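Long-range contact in endoglucanase (Clostridium thermocellum, PDB 2E0P), which probably hydrolyses beta-1,4-glucans such as cellulose and xyloglucan, this piece of CelJ being its glycoside hydrolase family 44 part: residues Thr358-Gly363 and Tyr387-Trp392. Numbering follows the deposited sequence.
With BGC (beta-D-glucopyranose), chain B.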
# COMPACT_ATOMS: atom_id res chain seq x y z
N THR A 358 -0.28 2.36 1.57
CA THR A 358 -1.10 2.46 0.37
C THR A 358 -0.45 3.01 -0.90
O THR A 358 -1.08 3.03 -1.95
CB THR A 358 -2.40 3.21 0.66
OG1 THR A 358 -2.09 4.51 1.17
CG2 THR A 358 -3.23 2.44 1.68
N GLU A 359 0.78 3.49 -0.77
CA GLU A 359 1.56 3.91 -1.94
C GLU A 359 3.03 3.70 -1.57
O GLU A 359 3.44 4.01 -0.45
CB GLU A 359 1.36 5.39 -2.31
CG GLU A 359 0.06 5.68 -3.05
CD GLU A 359 -0.04 7.14 -3.48
OE1 GLU A 359 1.02 7.74 -3.76
OE2 GLU A 359 -1.17 7.67 -3.54
N TYR A 360 3.80 3.14 -2.50
CA TYR A 360 5.24 2.94 -2.32
C TYR A 360 5.81 2.53 -3.66
O TYR A 360 5.07 2.08 -4.56
CB TYR A 360 5.53 1.87 -1.25
CG TYR A 360 5.15 0.46 -1.66
CD1 TYR A 360 6.06 -0.34 -2.36
CD2 TYR A 360 3.88 -0.04 -1.40
CE1 TYR A 360 5.70 -1.62 -2.78
CE2 TYR A 360 3.50 -1.33 -1.81
CZ TYR A 360 4.43 -2.11 -2.51
OH TYR A 360 4.08 -3.36 -2.97
N ASP A 361 7.12 2.70 -3.81
CA ASP A 361 7.81 2.34 -5.05
C ASP A 361 9.30 2.41 -4.73
O ASP A 361 9.80 3.47 -4.35
CB ASP A 361 7.44 3.32 -6.17
CG ASP A 361 8.22 3.08 -7.47
OD1 ASP A 361 8.83 2.01 -7.65
OD2 ASP A 361 8.20 4.00 -8.32
N TYR A 362 10.00 1.28 -4.84
CA TYR A 362 11.43 1.25 -4.55
C TYR A 362 12.27 1.54 -5.79
O TYR A 362 13.50 1.52 -5.73
CB TYR A 362 11.80 -0.09 -3.90
CG TYR A 362 11.52 -0.07 -2.42
CD1 TYR A 362 10.21 0.06 -1.95
CD2 TYR A 362 12.56 -0.04 -1.49
CE1 TYR A 362 9.95 0.22 -0.58
CE2 TYR A 362 12.31 0.12 -0.13
CZ TYR A 362 11.00 0.26 0.32
OH TYR A 362 10.76 0.47 1.65
N GLY A 363 11.60 1.85 -6.89
CA GLY A 363 12.29 2.19 -8.12
C GLY A 363 12.90 1.02 -8.85
O GLY A 363 12.71 -0.13 -8.46
N TYR A 387 -1.16 -4.88 7.13
CA TYR A 387 -2.47 -5.38 6.73
C TYR A 387 -2.79 -5.28 5.24
O TYR A 387 -3.39 -6.20 4.66
CB TYR A 387 -3.54 -4.62 7.52
CG TYR A 387 -4.97 -4.97 7.17
CD1 TYR A 387 -5.48 -6.25 7.44
CD2 TYR A 387 -5.83 -4.02 6.62
CE1 TYR A 387 -6.81 -6.57 7.17
CE2 TYR A 387 -7.17 -4.33 6.34
CZ TYR A 387 -7.65 -5.61 6.63
OH TYR A 387 -8.98 -5.92 6.42
N LEU A 388 -2.40 -4.18 4.62
CA LEU A 388 -2.69 -3.98 3.21
C LEU A 388 -1.61 -3.10 2.61
O LEU A 388 -1.07 -2.22 3.27
CB LEU A 388 -4.07 -3.32 3.06
CG LEU A 388 -4.54 -2.98 1.63
CD1 LEU A 388 -6.07 -3.06 1.57
CD2 LEU A 388 -4.05 -1.59 1.22
N ALA A 389 -1.25 -3.38 1.36
CA ALA A 389 -0.25 -2.54 0.70
C ALA A 389 -0.58 -2.49 -0.77
O ALA A 389 -1.04 -3.48 -1.35
CB ALA A 389 1.15 -3.10 0.92
N THR A 390 -0.36 -1.33 -1.37
CA THR A 390 -0.64 -1.14 -2.78
C THR A 390 0.47 -0.35 -3.46
O THR A 390 0.70 0.83 -3.17
CB THR A 390 -2.03 -0.45 -3.02
OG1 THR A 390 -2.23 0.60 -2.07
CG2 THR A 390 -3.17 -1.48 -2.86
N PHE A 391 1.18 -1.03 -4.35
CA PHE A 391 2.27 -0.42 -5.09
C PHE A 391 1.74 0.71 -5.99
O PHE A 391 0.62 0.61 -6.51
CB PHE A 391 2.93 -1.50 -5.96
CG PHE A 391 3.91 -0.98 -6.97
CD1 PHE A 391 5.15 -0.49 -6.57
CD2 PHE A 391 3.59 -0.99 -8.33
CE1 PHE A 391 6.07 -0.03 -7.51
CE2 PHE A 391 4.51 -0.52 -9.28
CZ PHE A 391 5.75 -0.04 -8.86
N TRP A 392 2.52 1.78 -6.14
CA TRP A 392 2.14 2.86 -7.04
C TRP A 392 3.13 2.84 -8.21
O TRP A 392 4.33 3.10 -8.03
CB TRP A 392 2.17 4.23 -6.36
CG TRP A 392 1.70 5.34 -7.29
CD1 TRP A 392 2.44 5.99 -8.24
CD2 TRP A 392 0.37 5.85 -7.39
NE1 TRP A 392 1.63 6.87 -8.94
CE2 TRP A 392 0.36 6.80 -8.44
CE3 TRP A 392 -0.82 5.59 -6.69
CZ2 TRP A 392 -0.80 7.50 -8.81
CZ3 TRP A 392 -1.98 6.28 -7.06
CH2 TRP A 392 -1.96 7.22 -8.11
C2 BGC B . 0.41 10.03 -4.74
C3 BGC B . 0.09 10.29 -6.22
C4 BGC B . 1.39 10.55 -7.00
C5 BGC B . 2.39 9.52 -6.53
C6 BGC B . 3.68 9.74 -7.32
C1 BGC B . 1.79 10.58 -4.36
O1 BGC B . 2.04 11.99 -4.50
O2 BGC B . -0.60 10.46 -3.83
O3 BGC B . -0.96 11.23 -6.46
O4 BGC B . 1.33 10.51 -8.44
O5 BGC B . 2.70 9.77 -5.14
O6 BGC B . 4.61 8.69 -7.07
O HOH W 1 5.79 4.94 -9.04
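Thr358-Asp361 and Leu388-Trp392 run at 45° to each other, and Trp392 N gives Tyr360 O a backbone hydrogen bond of 3.0 Å. The chain turns a corner at Glu359. Thr390 OG1 donates to Thr358 O over 2.7 Å, from above the carbonyl plane. Asn31 also donates to Thr358 O.

Tyr360 carries the apolar part. Its CG sits between the backbone N and carbonyl carbon (chi1 69°), which brings the ring against Thr390 and Phe391. Phe391 CA lies over one ring face, 3.9 Å from its centroid, a CH-pi contact. The Phe391 ring sends its edge toward the Tyr360 face in a T-shaped pair. Gln374 bonds the Tyr360 hydroxyl, but the buried Tyr360 N has no partner. Asp361 OD1 meets the Phe391 edge at CE1 (3.4 Å) and closes an Asx turn with Gly363 N. A water joins Asp361 OD2 to Trp392 O.

Glu359 and Trp392 lie side by side and both meet the sugar, with Glu359 CD 3.6 Å from Trp392 CE3. The glucose lies over an indole face, with its C5 offset toward the rim. Its O2 bond to Glu359 OE2 (2.9 Å) is doubtful, because C2 is modelled too close to Glu359 OE1. Arg42 forms a salt bridge with OE2, and Tyr285 OH bonds OE1.

The contact lines the sugar site at the C-terminal strand ends of the TIM barrel. It closes the beta-alpha-beta crossover of strand 354-360, helix 368-383 and strand 388-391. Strands 279-284 and 26-30 flank the pair, and helix 368-383 packs on Tyr360 and Ala389.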